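PDB 7CPX: lovastatin nonaketide synthase, polyketide synthase component from Aspergillus terreus, which builds the polyketide dihydromonacolin L from nine malonyl-CoA units, using NADPH and S-adenosyl-L-methionine, in the pathway to the cholesterol-lowering agent lovastatin. Local coordinates for residues E1291-A1296 and L1423-E1428; T1727-V1732 and V1758-A1763. The protein carries 2 engineered substitutions. All coordinates share one frame; numbering follows the deposited sequence.

Contact 1. Residues E1291-A1296 and L1423-E1428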
# COMPACT_ATOMS: atom_id res chain seq x y z
N GLU A 1291 -28.87 54.01 -42.65
CA GLU A 1291 -27.91 53.87 -41.57
C GLU A 1291 -26.49 54.19 -42.01
O GLU A 1291 -25.66 54.54 -41.17
CB GLU A 1291 -27.97 52.45 -41.00
CG GLU A 1291 -26.95 52.18 -39.90
CD GLU A 1291 -27.10 50.79 -39.31
OE1 GLU A 1291 -28.01 50.05 -39.74
OE2 GLU A 1291 -26.30 50.43 -38.42
N TYR A 1292 -26.20 54.08 -43.31
CA TYR A 1292 -24.87 54.31 -43.84
C TYR A 1292 -24.81 55.58 -44.68
O TYR A 1292 -23.96 55.70 -45.57
CB TYR A 1292 -24.42 53.11 -44.66
CG TYR A 1292 -24.49 51.80 -43.89
CD1 TYR A 1292 -24.08 51.74 -42.56
CD2 TYR A 1292 -24.97 50.65 -44.49
CE1 TYR A 1292 -24.15 50.55 -41.86
CE2 TYR A 1292 -25.04 49.46 -43.79
CZ TYR A 1292 -24.63 49.42 -42.47
OH TYR A 1292 -24.70 48.23 -41.77
N TRP A 1293 -25.70 56.53 -44.44
CA TRP A 1293 -25.60 57.85 -45.05
C TRP A 1293 -24.55 58.68 -44.33
O TRP A 1293 -24.10 58.35 -43.23
CB TRP A 1293 -26.95 58.57 -45.02
CG TRP A 1293 -27.95 58.05 -45.99
CD1 TRP A 1293 -27.74 57.16 -47.00
CD2 TRP A 1293 -29.34 58.40 -46.06
NE1 TRP A 1293 -28.90 56.93 -47.69
CE2 TRP A 1293 -29.90 57.68 -47.13
CE3 TRP A 1293 -30.17 59.24 -45.31
CZ2 TRP A 1293 -31.25 57.78 -47.47
CZ3 TRP A 1293 -31.50 59.34 -45.65
CH2 TRP A 1293 -32.03 58.61 -46.72
N ALA A 1294 -24.15 59.77 -44.97
CA ALA A 1294 -23.23 60.72 -44.35
C ALA A 1294 -23.99 61.46 -43.26
O ALA A 1294 -24.73 62.41 -43.53
CB ALA A 1294 -22.67 61.69 -45.39
N THR A 1295 -23.81 61.02 -42.01
CA THR A 1295 -24.55 61.60 -40.91
C THR A 1295 -24.26 63.09 -40.79
O THR A 1295 -23.33 63.63 -41.39
CB THR A 1295 -24.20 60.89 -39.60
OG1 THR A 1295 -24.98 61.44 -38.53
CG2 THR A 1295 -22.72 61.04 -39.27
N ALA A 1296 -25.09 63.77 -39.99
CA ALA A 1296 -24.99 65.22 -39.87
C ALA A 1296 -23.60 65.64 -39.38
O ALA A 1296 -23.02 66.60 -39.89
CB ALA A 1296 -26.07 65.75 -38.94
N LEU A 1423 -17.57 51.35 -46.87
CA LEU A 1423 -17.23 49.98 -46.52
C LEU A 1423 -18.46 49.22 -46.03
O LEU A 1423 -18.59 48.01 -46.28
CB LEU A 1423 -16.13 49.97 -45.46
CG LEU A 1423 -15.13 48.82 -45.51
CD1 LEU A 1423 -14.42 48.78 -46.85
CD2 LEU A 1423 -14.12 48.94 -44.38
N HIS A 1424 -19.37 49.89 -45.33
CA HIS A 1424 -20.64 49.26 -44.96
C HIS A 1424 -21.43 48.86 -46.20
O HIS A 1424 -21.99 47.76 -46.27
CB HIS A 1424 -21.46 50.20 -44.08
CG HIS A 1424 -20.88 50.42 -42.72
ND1 HIS A 1424 -20.97 49.48 -41.71
CD2 HIS A 1424 -20.22 51.48 -42.19
CE1 HIS A 1424 -20.38 49.95 -40.62
NE2 HIS A 1424 -19.92 51.16 -40.89
N TYR A 1425 -21.50 49.76 -47.19
CA TYR A 1425 -22.16 49.43 -48.44
C TYR A 1425 -21.45 48.29 -49.15
O TYR A 1425 -22.10 47.46 -49.80
CB TYR A 1425 -22.22 50.66 -49.35
CG TYR A 1425 -23.20 51.72 -48.91
CD1 TYR A 1425 -24.42 51.37 -48.35
CD2 TYR A 1425 -22.92 53.07 -49.07
CE1 TYR A 1425 -25.33 52.34 -47.96
CE2 TYR A 1425 -23.81 54.04 -48.68
CZ TYR A 1425 -25.02 53.67 -48.12
OH TYR A 1425 -25.92 54.63 -47.73
N ALA A 1426 -20.12 48.23 -49.06
CA ALA A 1426 -19.39 47.11 -49.63
C ALA A 1426 -19.79 45.81 -48.96
O ALA A 1426 -19.97 44.78 -49.63
CB ALA A 1426 -17.89 47.34 -49.51
N ARG A 1427 -19.91 45.82 -47.63
CA ARG A 1427 -20.37 44.62 -46.94
C ARG A 1427 -21.77 44.23 -47.40
O ARG A 1427 -22.05 43.05 -47.61
CB ARG A 1427 -20.36 44.81 -45.42
CG ARG A 1427 -20.72 43.53 -44.67
CD ARG A 1427 -21.18 43.78 -43.24
NE ARG A 1427 -20.27 44.64 -42.49
CZ ARG A 1427 -20.51 45.91 -42.19
NH1 ARG A 1427 -21.61 46.53 -42.58
NH2 ARG A 1427 -19.62 46.58 -41.47
N GLU A 1428 -22.66 45.21 -47.54
CA GLU A 1428 -24.02 44.91 -47.98
C GLU A 1428 -24.01 44.28 -49.37
O GLU A 1428 -24.69 43.28 -49.63
CB GLU A 1428 -24.86 46.18 -47.98
CG GLU A 1428 -25.09 46.77 -46.60
CD GLU A 1428 -26.02 45.93 -45.74
OE1 GLU A 1428 -26.51 44.90 -46.24
OE2 GLU A 1428 -26.26 46.31 -44.58

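Contact 2. Residues T1727-V1732 and V1758-A1763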
# COMPACT_ATOMS: atom_id res chain seq x y z
N THR A 1727 -47.05 31.73 -59.49
CA THR A 1727 -48.00 31.62 -58.39
C THR A 1727 -48.24 33.00 -57.81
O THR A 1727 -47.35 33.85 -57.79
CB THR A 1727 -47.48 30.68 -57.30
OG1 THR A 1727 -46.40 31.30 -56.60
CG2 THR A 1727 -47.00 29.37 -57.91
N GLU A 1728 -49.47 33.22 -57.34
CA GLU A 1728 -49.87 34.51 -56.76
C GLU A 1728 -49.83 34.38 -55.24
O GLU A 1728 -50.80 33.97 -54.60
CB GLU A 1728 -51.26 34.91 -57.25
CG GLU A 1728 -51.78 36.19 -56.63
CD GLU A 1728 -53.08 36.66 -57.26
OE1 GLU A 1728 -53.62 35.93 -58.12
OE2 GLU A 1728 -53.56 37.76 -56.91
N ASN A 1729 -48.68 34.73 -54.67
CA ASN A 1729 -48.48 34.70 -53.22
C ASN A 1729 -48.85 33.32 -52.67
O ASN A 1729 -49.68 33.18 -51.76
CB ASN A 1729 -49.29 35.80 -52.53
CG ASN A 1729 -48.64 36.28 -51.25
OD1 ASN A 1729 -47.73 35.63 -50.73
ND2 ASN A 1729 -49.09 37.41 -50.75
N ALA A 1730 -48.23 32.29 -53.23
CA ALA A 1730 -48.57 30.92 -52.87
C ALA A 1730 -48.35 30.67 -51.39
O ALA A 1730 -49.21 30.10 -50.71
CB ALA A 1730 -47.73 29.95 -53.70
N TRP A 1731 -47.20 31.09 -50.86
CA TRP A 1731 -46.83 30.72 -49.50
C TRP A 1731 -47.65 31.48 -48.46
O TRP A 1731 -47.81 30.99 -47.34
CB TRP A 1731 -45.34 30.97 -49.29
CG TRP A 1731 -44.48 30.10 -50.16
CD1 TRP A 1731 -43.77 30.49 -51.26
CD2 TRP A 1731 -44.23 28.70 -50.00
NE1 TRP A 1731 -43.10 29.43 -51.79
CE2 TRP A 1731 -43.36 28.31 -51.04
CE3 TRP A 1731 -44.65 27.74 -49.08
CZ2 TRP A 1731 -42.91 27.00 -51.19
CZ3 TRP A 1731 -44.20 26.44 -49.22
CH2 TRP A 1731 -43.34 26.09 -50.27
N VAL A 1732 -48.18 32.65 -48.81
CA VAL A 1732 -48.86 33.49 -47.83
C VAL A 1732 -50.36 33.60 -48.06
O VAL A 1732 -51.09 33.99 -47.14
CB VAL A 1732 -48.24 34.90 -47.80
CG1 VAL A 1732 -48.66 35.64 -46.54
CG2 VAL A 1732 -46.72 34.81 -47.92
N VAL A 1758 -40.09 28.29 -60.22
CA VAL A 1758 -41.33 28.79 -59.64
C VAL A 1758 -41.13 30.25 -59.27
O VAL A 1758 -40.10 30.62 -58.70
CB VAL A 1758 -41.76 27.96 -58.41
CG1 VAL A 1758 -41.70 26.48 -58.72
CG2 VAL A 1758 -40.90 28.30 -57.21
N LEU A 1759 -42.12 31.07 -59.60
CA LEU A 1759 -42.08 32.51 -59.35
C LEU A 1759 -43.29 32.87 -58.51
O LEU A 1759 -44.42 32.87 -59.01
CB LEU A 1759 -42.05 33.28 -60.66
CG LEU A 1759 -40.93 34.31 -60.80
CD1 LEU A 1759 -40.86 34.83 -62.22
CD2 LEU A 1759 -41.13 35.46 -59.82
N ASP A 1760 -43.06 33.17 -57.24
CA ASP A 1760 -44.13 33.55 -56.32
C ASP A 1760 -44.22 35.07 -56.26
O ASP A 1760 -43.25 35.74 -55.90
CB ASP A 1760 -43.88 32.97 -54.93
CG ASP A 1760 -45.06 33.14 -54.00
OD1 ASP A 1760 -46.15 33.53 -54.49
OD2 ASP A 1760 -44.92 32.89 -52.79
N VAL A 1761 -45.39 35.60 -56.61
CA VAL A 1761 -45.62 37.04 -56.69
C VAL A 1761 -46.63 37.41 -55.62
O VAL A 1761 -47.76 36.91 -55.63
CB VAL A 1761 -46.12 37.45 -58.09
CG1 VAL A 1761 -46.15 38.96 -58.22
CG2 VAL A 1761 -45.25 36.82 -59.16
N ASP A 1762 -46.22 38.28 -54.70
CA ASP A 1762 -47.14 38.75 -53.67
C ASP A 1762 -48.33 39.47 -54.28
O ASP A 1762 -49.42 39.46 -53.69
CB ASP A 1762 -46.41 39.67 -52.69
CG ASP A 1762 -45.75 40.85 -53.38
OD1 ASP A 1762 -45.81 40.92 -54.63
OD2 ASP A 1762 -45.18 41.71 -52.68
N ALA A 1763 -48.16 40.10 -55.44
CA ALA A 1763 -49.25 40.77 -56.13
C ALA A 1763 -48.95 40.71 -57.63
O ALA A 1763 -47.99 41.32 -58.09
CB ALA A 1763 -49.41 42.22 -55.66

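Contact 1. Residues E1291-A1296 and L1423-E1428
An aromatic cluster of Tyr-1292, His-1424 and Tyr-1425 joins the loop that follows strand 1286-1287 to helix 1420-1436, the helix that leads into the first parallel strand of the methyltransferase Rossmann-like sheet. Tyr-1292 carries most of the contact. Its ring lies across His-1424, whose CB sits over the ring centre, 3.2 Å from the centroid, in a CH-pi contact. The imidazole runs nearly parallel to the phenol ring, with the planes at 10°, but is slid so far to one side that they barely overlap; CE1 of Tyr-1292 approaches ND1 of His-1424 at 3.4 Å. With CG anti to the carbonyl carbon and beside the backbone N (chi1 -69°), the imidazole continues from the CB that lies over the Tyr-1292 ring. That same ND1 accepts a hydrogen bond of 3.1 Å from NH1 of Arg-1427, one helical turn on, which ties the imidazole to the guanidinium.

Tyr-1425 meets the loop differently. An edge of the Tyr-1292 ring points at its face in an offset edge-to-face pair, planes at 84°, while CB of Tyr-1292 lies over that face, 3.5 Å from CE1 of Tyr-1425. The OH of Tyr-1425 touches the edge of the Trp-1293 indole at CD1 and is hydrogen-bonded to the backbone O of Asn-1289. OE2 of Glu-1428 comes in at another edge of Tyr-1292, 3.5 Å from CE2. Trp-1293 itself is held by Asp-1288 through NE1 and makes a cation-pi contact with Arg-1605. Beyond the cluster, Tyr-1455 of helix 1451-1457 meets His-1424 edge-to-face, and Leu-1423 and Ala-1426 pack on Leu-1547 of strand 1542-1547.

Contact 2. Residues T1727-V1732 and V1758-A1763
Asp-1760 turns its carboxylate across the end of the neighbouring strand, joining the two parallel strands of the beta-alpha-beta unit 1720-1728, 1735-1750 and 1755-1761. The strands pair through Thr-1727 N to Leu-1759 O and Val-1761 N to Thr-1727 O, both 2.9 Å. Thr-1727 and Asp-1760 are bridge partners on the same face of the sheet, and their side chains cross at about a right angle. CG of Asp-1760 is anti to its backbone N (chi1 -171°), and OD1 accepts from the hydroxyl OG1 of Thr-1727, at 3.1 Å and from above the carboxylate plane. From the same face of that plane, Ala-1730 N reaches OD1 at 2.7 Å on the syn side. OD1 thus binds Thr-1727 in the strand and Ala-1730 in the loop that follows; there Asn-1729 has a left-handed backbone conformation and its N bonds weakly to Val-1761 O. Helix 2305-2323 of the ketoreductase packs against the indole of Trp-1731. The indole crosses Asp-1760 obliquely, its plane 60° from the carboxylate. The other oxygen, OD2, receives a weak, nearly straight bond from Trp-1731 N at 3.5 Å and lies at the ring edge, 3.1 Å from CD1 of Trp-1731.

Overall arrangement
Contact 1 is a surface contact and contact 2 a buried one; their centres lie about 32 Å apart, with nearest atoms about 20 Å apart, and they hold no element in common. They lie at two different mixed sheets: contact 1 fastens a loop to a helix beside the methyltransferase sheet, bridging 126 intervening residues, whereas contact 2 joins neighbouring strands within the other sheet across a single helical crossover. The chemistry follows. Between its two segments contact 1 has no hydrogen bond and relies on ring faces and edges, while Trp-1293 NE1 and Tyr-1425 OH bond to residues just before segment 1291-1296; contact 2 rests on main-chain pairing and a buried carboxylate that collects hydroxyl and amide donors.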